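Side-chain contacts in transcriptional regulator, LysR family (Vibrio cholerae, PDB 3SZP), which probably binds DNA as a LysR-type transcription factor and activates virulence genes in Vibrio cholerae: residues Lys161-Ala166 / Val239-Phe244; Gln187-Tyr192 / Ser225-Gly230; Gly191-Lys196 / Asn260-Tyr265; Lys196-Leu199 / Glu205-Val208. All blocks are in the same frame, centred on the assembly; numbering follows the deposited sequence.

Contact 1 (Lys161-Ala166 / Val239-Phe244)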
loop_
_atom_site.group_PDB
_atom_site.type_symbol
_atom_site.label_atom_id
_atom_site.label_comp_id
_atom_site.label_asym_id
_atom_site.label_seq_id
_atom_site.Cartn_x
_atom_site.Cartn_y
_atom_site.Cartn_z
ATOM N N LYS A 161 3.503 24.654 -36.230
ATOM C CA LYS A 161 4.777 25.321 -36.070
ATOM C C LYS A 161 4.835 25.794 -34.629
ATOM O O LYS A 161 3.975 26.555 -34.179
ATOM C CB LYS A 161 4.875 26.507 -37.039
ATOM C CG LYS A 161 6.069 27.422 -36.793
ATOM C CD LYS A 161 6.432 28.246 -38.034
ATOM C CE LYS A 161 5.742 29.610 -38.068
ATOM N NZ LYS A 161 6.341 30.573 -37.090
ATOM N N ASP A 162 5.843 25.331 -33.899
ATOM C CA ASP A 162 6.001 25.701 -32.504
ATOM C C ASP A 162 6.877 26.928 -32.420
ATOM O O ASP A 162 7.954 26.973 -33.014
ATOM C CB ASP A 162 6.638 24.550 -31.713
ATOM C CG ASP A 162 5.795 23.286 -31.746
ATOM O OD1 ASP A 162 4.553 23.373 -31.613
ATOM O OD2 ASP A 162 6.375 22.206 -31.935
ATOM N N ILE A 163 6.418 27.931 -31.686
ATOM C CA ILE A 163 7.168 29.178 -31.592
ATOM C C ILE A 163 7.341 29.642 -30.138
ATOM O O ILE A 163 6.595 29.225 -29.261
ATOM C CB ILE A 163 6.499 30.290 -32.422
ATOM C CG1 ILE A 163 5.163 30.677 -31.805
ATOM C CG2 ILE A 163 6.291 29.833 -33.883
ATOM C CD1 ILE A 163 4.625 32.038 -32.324
ATOM N N LEU A 164 8.312 30.520 -29.901
ATOM C CA LEU A 164 8.577 31.019 -28.558
ATOM C C LEU A 164 7.845 32.332 -28.316
ATOM O O LEU A 164 7.857 33.226 -29.171
ATOM C CB LEU A 164 10.077 31.197 -28.344
ATOM C CG LEU A 164 10.879 29.907 -28.522
ATOM C CD1 LEU A 164 12.260 30.178 -29.142
ATOM C CD2 LEU A 164 11.001 29.156 -27.201
ATOM N N VAL A 165 7.208 32.443 -27.151
ATOM C CA VAL A 165 6.452 33.638 -26.811
ATOM C C VAL A 165 6.563 34.002 -25.345
ATOM O O VAL A 165 6.768 33.125 -24.485
ATOM C CB VAL A 165 4.949 33.497 -27.172
ATOM C CG1 VAL A 165 4.757 33.487 -28.695
ATOM C CG2 VAL A 165 4.331 32.260 -26.506
ATOM N N ALA A 166 6.410 35.288 -25.067
ATOM C CA ALA A 166 6.326 35.803 -23.703
ATOM C C ALA A 166 5.327 36.957 -23.665
ATOM O O ALA A 166 4.961 37.516 -24.716
ATOM C CB ALA A 166 7.681 36.275 -23.230
ATOM N N VAL A 239 -0.861 27.539 -33.766
ATOM C CA VAL A 239 -2.318 27.429 -33.759
ATOM C C VAL A 239 -2.962 27.722 -32.394
ATOM O O VAL A 239 -4.048 28.319 -32.333
ATOM C CB VAL A 239 -2.769 26.032 -34.266
ATOM C CG1 VAL A 239 -2.434 24.951 -33.261
ATOM C CG2 VAL A 239 -4.259 26.022 -34.586
ATOM N N MET A 240 -2.294 27.300 -31.316
ATOM C CA MET A 240 -2.787 27.513 -29.955
ATOM C C MET A 240 -2.613 28.977 -29.538
ATOM O O MET A 240 -2.991 29.346 -28.432
ATOM C CB MET A 240 -2.067 26.589 -28.937
ATOM C CG MET A 240 -2.544 25.112 -28.887
ATOM S SD MET A 240 -1.636 24.003 -27.709
ATOM C CE MET A 240 -3.007 23.154 -26.912
ATOM N N LEU A 241 -2.073 29.812 -30.426
ATOM C CA LEU A 241 -1.591 31.140 -30.031
ATOM C C LEU A 241 -2.040 32.345 -30.852
ATOM O O LEU A 241 -1.757 33.485 -30.455
ATOM C CB LEU A 241 -0.060 31.171 -30.061
ATOM C CG LEU A 241 0.817 30.330 -29.135
ATOM C CD1 LEU A 241 2.254 30.386 -29.639
ATOM C CD2 LEU A 241 0.728 30.828 -27.716
ATOM N N ARG A 242 -2.691 32.145 -31.994
ATOM C CA ARG A 242 -2.926 33.302 -32.861
ATOM C C ARG A 242 -3.819 34.374 -32.204
ATOM O O ARG A 242 -3.585 35.580 -32.370
ATOM C CB ARG A 242 -3.377 32.907 -34.293
ATOM C CG ARG A 242 -4.727 32.170 -34.436
ATOM C CD ARG A 242 -5.314 32.344 -35.869
ATOM N NE ARG A 242 -6.340 31.345 -36.184
ATOM C CZ ARG A 242 -6.748 31.041 -37.413
ATOM N NH1 ARG A 242 -6.222 31.659 -38.461
ATOM N NH2 ARG A 242 -7.686 30.117 -37.601
ATOM N N GLU A 243 -4.809 33.930 -31.429
ATOM C CA GLU A 243 -5.677 34.844 -30.676
ATOM C C GLU A 243 -4.821 35.847 -29.931
ATOM O O GLU A 243 -4.970 37.060 -30.095
ATOM C CB GLU A 243 -6.555 34.081 -29.672
ATOM C CG GLU A 243 -7.573 34.978 -28.945
ATOM C CD GLU A 243 -8.393 34.249 -27.876
ATOM O OE1 GLU A 243 -8.366 32.998 -27.836
ATOM O OE2 GLU A 243 -9.075 34.937 -27.076
ATOM N N PHE A 244 -3.899 35.311 -29.133
ATOM C CA PHE A 244 -3.059 36.104 -28.251
ATOM C C PHE A 244 -1.946 36.832 -28.982
ATOM O O PHE A 244 -1.498 37.884 -28.541
ATOM C CB PHE A 244 -2.500 35.196 -27.152
ATOM C CG PHE A 244 -3.523 34.236 -26.623
ATOM C CD1 PHE A 244 -4.576 34.693 -25.842
ATOM C CD2 PHE A 244 -3.469 32.898 -26.944
ATOM C CE1 PHE A 244 -5.538 33.823 -25.373
ATOM C CE2 PHE A 244 -4.432 32.015 -26.474
ATOM C CZ PHE A 244 -5.466 32.477 -25.694
#
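Backbone hydrogen bonds tie Ile163 to Met236 and Val165 to Thr234, and the side chains of both residues meet Leu241. No polar bond joins 161-166 to 239-244, so Leu241 makes the whole contact with carbon. Its two methyls divide the work. Leu241 CD1 lies 3.6 Å from Ile163 CG1 and 3.9 Å from Ile163 CD1. Here the two side chains slide past each other in opposite directions. Leu241 CD2 meets Val165 CG2 at 4.1 Å, and this pair comes tip to tip. The first torsion of Ile163 explains its part: CG1 stands between the backbone N and the carbonyl carbon (chi1 68°), which swings the ethyl branch to the leucine although the CA–CB bond does not aim there. The CB of Val165 points toward 239-244. All three residues are buried. Leu241 also touches Met236 and Arg224. Leu164 points away from Leu241 and packs on Trp197 and Leu199, so the strand is covered on both faces. Leu241 is the N-cap residue of helix 242-246. Helix 220-228 and Leu241 pack on one face of strand 153-166, consistent with the alpha/beta periplasmic-binding-protein-like fold of the LysR substrate-binding domain.

Contact 2 (Gln187-Tyr192 / Ser225-Gly230)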
loop_
_atom_site.group_PDB
_atom_site.type_symbol
_atom_site.label_atom_id
_atom_site.label_comp_id
_atom_site.label_asym_id
_atom_site.label_seq_id
_atom_site.Cartn_x
_atom_site.Cartn_y
_atom_site.Cartn_z
ATOM N N GLN A 187 13.088 32.753 -17.268
ATOM C CA GLN A 187 12.063 31.889 -16.677
ATOM C C GLN A 187 11.358 31.118 -17.782
ATOM O O GLN A 187 10.693 31.707 -18.629
ATOM C CB GLN A 187 11.045 32.708 -15.884
ATOM C CG GLN A 187 11.645 33.381 -14.672
ATOM C CD GLN A 187 12.655 32.473 -13.977
ATOM O OE1 GLN A 187 12.287 31.467 -13.369
ATOM N NE2 GLN A 187 13.953 32.818 -14.090
ATOM N N LEU A 188 11.513 29.801 -17.787
ATOM C CA LEU A 188 10.884 29.002 -18.839
ATOM C C LEU A 188 9.621 28.282 -18.370
ATOM O O LEU A 188 9.526 27.865 -17.216
ATOM C CB LEU A 188 11.891 28.032 -19.458
ATOM C CG LEU A 188 13.180 28.720 -19.897
ATOM C CD1 LEU A 188 14.091 27.732 -20.607
ATOM C CD2 LEU A 188 12.876 29.935 -20.817
ATOM N N LEU A 189 8.656 28.148 -19.278
ATOM C CA LEU A 189 7.375 27.522 -18.996
ATOM C C LEU A 189 7.182 26.437 -20.041
ATOM O O LEU A 189 7.146 26.721 -21.240
ATOM C CB LEU A 189 6.233 28.530 -19.103
ATOM C CG LEU A 189 6.480 29.879 -18.416
ATOM C CD1 LEU A 189 5.433 30.922 -18.865
ATOM C CD2 LEU A 189 6.455 29.727 -16.892
ATOM N N LYS A 190 7.071 25.193 -19.586
ATOM C CA LYS A 190 7.099 24.071 -20.513
ATOM C C LYS A 190 5.939 23.105 -20.291
ATOM O O LYS A 190 5.629 22.730 -19.151
ATOM C CB LYS A 190 8.439 23.330 -20.432
ATOM C CG LYS A 190 9.705 24.226 -20.591
ATOM C CD LYS A 190 10.927 23.346 -20.806
ATOM C CE LYS A 190 12.229 24.098 -21.029
ATOM N NZ LYS A 190 13.328 23.109 -21.301
ATOM N N GLY A 191 5.317 22.707 -21.392
ATOM C CA GLY A 191 4.248 21.729 -21.374
ATOM C C GLY A 191 4.549 20.545 -22.264
ATOM O O GLY A 191 5.140 20.681 -23.349
ATOM N N TYR A 192 4.153 19.361 -21.801
ATOM C CA TYR A 192 4.383 18.150 -22.567
ATOM C C TYR A 192 3.582 18.278 -23.855
ATOM O O TYR A 192 2.451 18.744 -23.817
ATOM C CB TYR A 192 3.923 16.930 -21.754
ATOM C CG TYR A 192 4.080 15.631 -22.500
ATOM C CD1 TYR A 192 3.119 15.232 -23.413
ATOM C CD2 TYR A 192 5.194 14.811 -22.307
ATOM C CE1 TYR A 192 3.246 14.058 -24.116
ATOM C CE2 TYR A 192 5.330 13.613 -23.019
ATOM C CZ TYR A 192 4.347 13.257 -23.918
ATOM O OH TYR A 192 4.427 12.102 -24.657
ATOM N N SER A 225 -1.410 29.841 -20.386
ATOM C CA SER A 225 -2.079 30.665 -19.398
ATOM C C SER A 225 -1.043 31.315 -18.456
ATOM O O SER A 225 -1.151 32.493 -18.093
ATOM C CB SER A 225 -3.043 29.778 -18.624
ATOM O OG SER A 225 -3.485 30.402 -17.440
ATOM N N ALA A 226 -0.031 30.538 -18.074
ATOM C CA ALA A 226 1.020 31.048 -17.196
ATOM C C ALA A 226 1.828 32.079 -17.974
ATOM O O ALA A 226 2.255 33.097 -17.435
ATOM C CB ALA A 226 1.907 29.914 -16.735
ATOM N N CYS A 227 2.011 31.810 -19.258
ATOM C CA CYS A 227 2.747 32.706 -20.124
ATOM C C CYS A 227 2.031 34.060 -20.257
ATOM O O CYS A 227 2.662 35.106 -20.164
ATOM C CB CYS A 227 2.939 32.048 -21.488
ATOM S SG CYS A 227 4.098 32.892 -22.599
ATOM N N SER A 228 0.715 34.036 -20.437
ATOM C CA SER A 228 -0.062 35.278 -20.506
ATOM C C SER A 228 0.030 36.067 -19.227
ATOM O O SER A 228 -0.131 37.278 -19.238
ATOM C CB SER A 228 -1.540 35.005 -20.788
ATOM O OG SER A 228 -1.661 34.219 -21.948
ATOM N N GLU A 229 0.275 35.386 -18.113
ATOM C CA GLU A 229 0.333 36.091 -16.837
ATOM C C GLU A 229 1.716 36.684 -16.590
ATOM O O GLU A 229 1.974 37.244 -15.538
ATOM C CB GLU A 229 -0.087 35.177 -15.689
ATOM C CG GLU A 229 -1.582 34.947 -15.607
ATOM C CD GLU A 229 -2.345 36.245 -15.478
ATOM O OE1 GLU A 229 -2.236 36.902 -14.410
ATOM O OE2 GLU A 229 -3.038 36.617 -16.449
ATOM N N GLY A 230 2.602 36.540 -17.569
ATOM C CA GLY A 230 3.919 37.150 -17.525
ATOM C C GLY A 230 4.936 36.368 -16.718
ATOM O O GLY A 230 5.856 36.930 -16.141
#
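Leu189 pushes one methyl, CD1, onto the backbone of helix 220-228 where Ala226 passes into Cys227. Leu189 CD1 is 3.5 Å from Cys227 CA, closer than usual for two carbons. Leu189 CD1 is also 3.6 Å from Cys227 N and 3.9 Å from Ala226 C, so it sits beside the peptide link itself. Alanine and cysteine are small, consistent with so close an approach. Cys227 CB is 3.8 Å from Leu189 CD1, and Ala226 CB is 4.2 Å from the same Leu189 CD1. The CB and backbone of Cys227 come closer to the leucine than its sulfur does. Phe215 touches both Leu189 and Ala226. The helix ends soon after in a Schellman motif: Gly230 has positive phi, and its N bonds to Cys227 O at 3.0 Å. At the other end of the segment, Ser225 OG bonds Asn111 ND2 of the second subunit, which also packs on Ala226, so this helix links the buried core to a subunit interface. Leu189 O is bonded to Thr234 OG1. Between the two segments there is no hydrogen bond or charge pair. The contact is van der Waals packing, so it is likely to depend on shape fit rather than on polar pairing.

Contact 3 (Gly191-Lys196 / Asn260-Tyr265)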
loop_
_atom_site.group_PDB
_atom_site.type_symbol
_atom_site.label_atom_id
_atom_site.label_comp_id
_atom_site.label_asym_id
_atom_site.label_seq_id
_atom_site.Cartn_x
_atom_site.Cartn_y
_atom_site.Cartn_z
ATOM N N GLY A 191 5.317 22.707 -21.392
ATOM C CA GLY A 191 4.248 21.729 -21.374
ATOM C C GLY A 191 4.549 20.545 -22.264
ATOM O O GLY A 191 5.140 20.681 -23.349
ATOM N N TYR A 192 4.153 19.361 -21.801
ATOM C CA TYR A 192 4.383 18.150 -22.567
ATOM C C TYR A 192 3.582 18.278 -23.855
ATOM O O TYR A 192 2.451 18.744 -23.817
ATOM C CB TYR A 192 3.923 16.930 -21.754
ATOM C CG TYR A 192 4.080 15.631 -22.500
ATOM C CD1 TYR A 192 3.119 15.232 -23.413
ATOM C CD2 TYR A 192 5.194 14.811 -22.307
ATOM C CE1 TYR A 192 3.246 14.058 -24.116
ATOM C CE2 TYR A 192 5.330 13.613 -23.019
ATOM C CZ TYR A 192 4.347 13.257 -23.918
ATOM O OH TYR A 192 4.427 12.102 -24.657
ATOM N N PRO A 193 4.135 17.845 -25.000
ATOM C CA PRO A 193 5.418 17.159 -25.209
ATOM C C PRO A 193 6.575 18.077 -25.589
ATOM O O PRO A 193 7.558 17.597 -26.161
ATOM C CB PRO A 193 5.119 16.220 -26.383
ATOM C CG PRO A 193 4.087 16.989 -27.207
ATOM C CD PRO A 193 3.304 17.853 -26.225
ATOM N N LEU A 194 6.479 19.364 -25.301
ATOM C CA LEU A 194 7.562 20.273 -25.682
ATOM C C LEU A 194 8.365 20.644 -24.436
ATOM O O LEU A 194 8.305 21.776 -23.942
ATOM C CB LEU A 194 7.006 21.526 -26.370
ATOM C CG LEU A 194 6.086 21.252 -27.574
ATOM C CD1 LEU A 194 5.437 22.542 -28.050
ATOM C CD2 LEU A 194 6.866 20.590 -28.713
ATOM N N LEU A 195 9.111 19.670 -23.934
ATOM C CA LEU A 195 9.882 19.852 -22.716
ATOM C C LEU A 195 11.345 20.128 -23.045
ATOM O O LEU A 195 11.990 20.960 -22.405
ATOM C CB LEU A 195 9.752 18.620 -21.815
ATOM C CG LEU A 195 8.305 18.287 -21.451
ATOM C CD1 LEU A 195 8.242 17.045 -20.578
ATOM C CD2 LEU A 195 7.622 19.462 -20.767
ATOM N N LYS A 196 11.844 19.424 -24.058
ATOM C CA LYS A 196 13.219 19.554 -24.517
ATOM C C LYS A 196 13.218 20.408 -25.785
ATOM O O LYS A 196 12.824 19.945 -26.847
ATOM C CB LYS A 196 13.805 18.170 -24.810
ATOM C CG LYS A 196 15.293 18.134 -25.096
ATOM C CD LYS A 196 15.751 16.691 -25.378
ATOM C CE LYS A 196 17.273 16.527 -25.246
ATOM N NZ LYS A 196 17.757 15.121 -25.508
ATOM N N ASN A 260 11.380 21.997 -35.029
ATOM C CA ASN A 260 10.930 21.073 -36.054
ATOM C C ASN A 260 9.404 21.124 -36.196
ATOM O O ASN A 260 8.684 21.006 -35.208
ATOM C CB ASN A 260 11.393 19.655 -35.693
ATOM C CG ASN A 260 11.446 18.735 -36.889
ATOM O OD1 ASN A 260 11.710 19.172 -38.010
ATOM N ND2 ASN A 260 11.185 17.445 -36.661
ATOM N N PRO A 261 8.901 21.314 -37.427
ATOM C CA PRO A 261 7.446 21.261 -37.633
ATOM C C PRO A 261 6.932 19.878 -37.274
ATOM O O PRO A 261 7.646 18.900 -37.460
ATOM C CB PRO A 261 7.289 21.503 -39.137
ATOM C CG PRO A 261 8.563 22.147 -39.570
ATOM C CD PRO A 261 9.632 21.584 -38.680
ATOM N N ARG A 262 5.724 19.795 -36.737
ATOM C CA ARG A 262 5.172 18.514 -36.332
ATOM C C ARG A 262 3.882 18.219 -37.118
ATOM O O ARG A 262 2.980 19.059 -37.212
ATOM C CB ARG A 262 4.944 18.471 -34.812
ATOM C CG ARG A 262 6.240 18.613 -33.985
ATOM C CD ARG A 262 5.969 18.641 -32.474
ATOM N NE ARG A 262 5.240 19.837 -32.042
ATOM C CZ ARG A 262 4.123 19.813 -31.314
ATOM N NH1 ARG A 262 3.594 18.659 -30.930
ATOM N NH2 ARG A 262 3.539 20.943 -30.958
ATOM N N ASP A 263 3.821 17.024 -37.693
ATOM C CA ASP A 263 2.721 16.645 -38.556
ATOM C C ASP A 263 1.556 16.072 -37.775
ATOM O O ASP A 263 1.735 15.388 -36.758
ATOM C CB ASP A 263 3.191 15.615 -39.574
ATOM C CG ASP A 263 4.266 16.148 -40.481
ATOM O OD1 ASP A 263 4.185 17.336 -40.867
ATOM O OD2 ASP A 263 5.200 15.378 -40.800
ATOM N N ILE A 264 0.360 16.349 -38.268
ATOM C CA ILE A 264 -0.855 15.768 -37.724
ATOM C C ILE A 264 -1.396 14.721 -38.682
ATOM O O ILE A 264 -1.668 15.027 -39.843
ATOM C CB ILE A 264 -1.902 16.851 -37.488
ATOM C CG1 ILE A 264 -1.344 17.877 -36.501
ATOM C CG2 ILE A 264 -3.190 16.227 -36.942
ATOM C CD1 ILE A 264 -1.530 19.289 -36.941
ATOM N N TYR A 265 -1.522 13.488 -38.203
ATOM C CA TYR A 265 -2.012 12.394 -39.019
ATOM C C TYR A 265 -3.369 11.873 -38.560
ATOM O O TYR A 265 -3.682 11.890 -37.363
ATOM C CB TYR A 265 -1.037 11.214 -38.999
ATOM C CG TYR A 265 0.278 11.451 -39.696
ATOM C CD1 TYR A 265 0.410 11.258 -41.063
ATOM C CD2 TYR A 265 1.392 11.855 -38.979
ATOM C CE1 TYR A 265 1.623 11.467 -41.698
ATOM C CE2 TYR A 265 2.610 12.078 -39.606
ATOM C CZ TYR A 265 2.716 11.882 -40.959
ATOM O OH TYR A 265 3.927 12.082 -41.561
#
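A cis-proline turn in the substrate-binding domain, between strands 188-191 and 197-200, sets Pro193 and Leu194 against Arg262 at the start of strand 262-268. The turn is of type VI. The peptide bond before Pro193 is cis, and Leu194 N bonds back to Gly191 O at 2.7 Å. Pro193 CB lies 3.6 Å above the plane of the Tyr192 ring, toward its rim. Leu194 does most of the touching. Its CD2 sits over one face of the Arg262 guanidinium, 3.7 Å above the plane and offset toward the rim, near NE and CZ. Its other methyl, CD1, is 3.8 Å from Arg262 NH2. The two side chains arrive from opposite directions. The arginine is bent at its third torsion (chi3 -67°), which turns the guanidinium out of the line of its aliphatic chain. The polar end of Arg262 is engaged outside the two segments: NE forms a salt bridge with Asp162 OD2 of strand 153-166. Apolar cover on one face of the group would be expected to shield that bridge from water. Pro237 touches both Leu194 and Arg262. Strands 153-166 and 262-268 are neighbours in the sheet, and strand 262-268 also pairs with strand 140-144. This is consistent with the crossover strands that join the two subdomains in LysR-type regulators, so the loop packs close to such a junction. Pro193 reaches the arginine obliquely, with its CG 4.1 Å from Arg262 NH1.

Contact 4 (Lys196-Leu199 / Glu205-Val208)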
loop_
_atom_site.group_PDB
_atom_site.type_symbol
_atom_site.label_atom_id
_atom_site.label_comp_id
_atom_site.label_asym_id
_atom_site.label_seq_id
_atom_site.Cartn_x
_atom_site.Cartn_y
_atom_site.Cartn_z
ATOM N N LYS A 196 11.844 19.424 -24.058
ATOM C CA LYS A 196 13.219 19.554 -24.517
ATOM C C LYS A 196 13.218 20.408 -25.785
ATOM O O LYS A 196 12.824 19.945 -26.847
ATOM C CB LYS A 196 13.805 18.170 -24.810
ATOM C CG LYS A 196 15.293 18.134 -25.096
ATOM C CD LYS A 196 15.751 16.691 -25.378
ATOM C CE LYS A 196 17.273 16.527 -25.246
ATOM N NZ LYS A 196 17.757 15.121 -25.508
ATOM N N TRP A 197 13.640 21.663 -25.664
ATOM C CA TRP A 197 13.545 22.580 -26.790
ATOM C C TRP A 197 14.770 22.386 -27.670
ATOM O O TRP A 197 15.915 22.428 -27.204
ATOM C CB TRP A 197 13.442 24.028 -26.319
ATOM C CG TRP A 197 12.212 24.346 -25.475
ATOM C CD1 TRP A 197 11.186 23.497 -25.145
ATOM C CD2 TRP A 197 11.910 25.602 -24.848
ATOM N NE1 TRP A 197 10.257 24.157 -24.366
ATOM C CE2 TRP A 197 10.684 25.447 -24.166
ATOM C CE3 TRP A 197 12.559 26.846 -24.801
ATOM C CZ2 TRP A 197 10.094 26.493 -23.448
ATOM C CZ3 TRP A 197 11.976 27.877 -24.088
ATOM C CH2 TRP A 197 10.757 27.696 -23.420
ATOM N N GLN A 198 14.522 22.158 -28.948
ATOM C CA GLN A 198 15.580 21.924 -29.908
ATOM C C GLN A 198 15.424 22.976 -31.011
ATOM O O GLN A 198 14.542 22.884 -31.870
ATOM C CB GLN A 198 15.457 20.495 -30.437
ATOM C CG GLN A 198 16.057 20.247 -31.799
ATOM C CD GLN A 198 17.559 20.076 -31.743
ATOM O OE1 GLN A 198 18.284 21.008 -31.365
ATOM N NE2 GLN A 198 18.040 18.874 -32.088
ATOM N N LEU A 199 16.274 23.999 -30.960
ATOM C CA LEU A 199 16.060 25.183 -31.768
ATOM C C LEU A 199 17.230 25.433 -32.689
ATOM O O LEU A 199 18.385 25.300 -32.289
ATOM C CB LEU A 199 15.847 26.392 -30.873
ATOM C CG LEU A 199 14.766 26.260 -29.806
ATOM C CD1 LEU A 199 14.960 27.307 -28.714
ATOM C CD2 LEU A 199 13.395 26.367 -30.441
ATOM N N GLU A 205 22.955 27.430 -36.353
ATOM C CA GLU A 205 23.241 27.207 -34.956
ATOM C C GLU A 205 22.052 26.512 -34.322
ATOM O O GLU A 205 20.895 26.846 -34.606
ATOM C CB GLU A 205 23.479 28.519 -34.236
ATOM C CG GLU A 205 24.795 29.178 -34.514
ATOM C CD GLU A 205 24.892 30.467 -33.745
ATOM O OE1 GLU A 205 24.392 31.496 -34.250
ATOM O OE2 GLU A 205 25.426 30.439 -32.619
ATOM N N THR A 206 22.330 25.564 -33.439
ATOM C CA THR A 206 21.258 24.859 -32.782
ATOM C C THR A 206 21.483 24.850 -31.299
ATOM O O THR A 206 22.589 24.611 -30.831
ATOM C CB THR A 206 21.198 23.417 -33.206
ATOM O OG1 THR A 206 22.215 22.714 -32.489
ATOM C CG2 THR A 206 21.429 23.303 -34.703
ATOM N N VAL A 207 20.406 25.074 -30.564
ATOM C CA VAL A 207 20.465 25.069 -29.124
ATOM C C VAL A 207 19.482 24.027 -28.607
ATOM O O VAL A 207 18.364 23.911 -29.115
ATOM C CB VAL A 207 20.156 26.469 -28.569
ATOM C CG1 VAL A 207 19.878 26.420 -27.091
ATOM C CG2 VAL A 207 21.324 27.397 -28.848
ATOM N N VAL A 208 19.919 23.241 -27.628
ATOM C CA VAL A 208 19.023 22.322 -26.944
ATOM C C VAL A 208 18.829 22.801 -25.514
ATOM O O VAL A 208 19.795 22.935 -24.760
ATOM C CB VAL A 208 19.567 20.889 -26.930
ATOM C CG1 VAL A 208 18.715 20.010 -26.017
ATOM C CG2 VAL A 208 19.593 20.315 -28.349
#
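Leu199 and Val207 face each other as an antiparallel hydrogen-bonded pair in the beta hairpin of strands 197-200 and 206-209. Leu199 N donates to Val207 O at 2.8 Å, and the bond is nearly straight at 173°. Val207 N returns a bond to Leu199 O at 2.7 Å, approaching in the carbonyl plane. The next pair, Gln198 with Val208, is non-hydrogen-bonded. There Val208 CA sits 3.1 Å from Trp197 O in a CA-H...O contact. Leu199 and Val207 lie on one face of the hairpin. Leu199 is buried against Leu164 and Leu183, and Val207 touches Trp257. Trp197 turns its ring away from the second strand, and its NE1 bonds to Leu194 O. Gln198 and Val208 occupy the other face, which is more exposed. The Val208 methyls part here. Val208 CG1 meets Lys196 CE at 3.8 Å, where the extended lysine chain crosses it at a slant. CG2 is directed at Gln198. The glutamine is bent at its second torsion (chi2 79°), and the bend brings the amide oxygen up to Val208 CG2. That oxygen is buried by the contact and has no partner in the model: Gln198 OE1 lies 3.4 Å from Val208 CG2.

Strand 153-166 opens contact 1. The chain then reaches strand 188-191, where contacts 2 and 3 start from overlapping segments that share Gly191 and Tyr192. Contact 4 follows and closes first, as a short hairpin nested within the loops of contacts 1 and 2. Helix 220-228 next closes contact 2, which is itself nested inside contact 1. Contact 1 closes at 239-244. The chain runs on to strand 262-268 to close contact 3, which therefore crosses contact 1. Contacts 1, 2 and 3 all reach the mixed sheet. Contact 4 meets it through Trp197 and Leu199, which pack on Leu164. The Cys227 sulfur near Val165 O joins contacts 1 and 2.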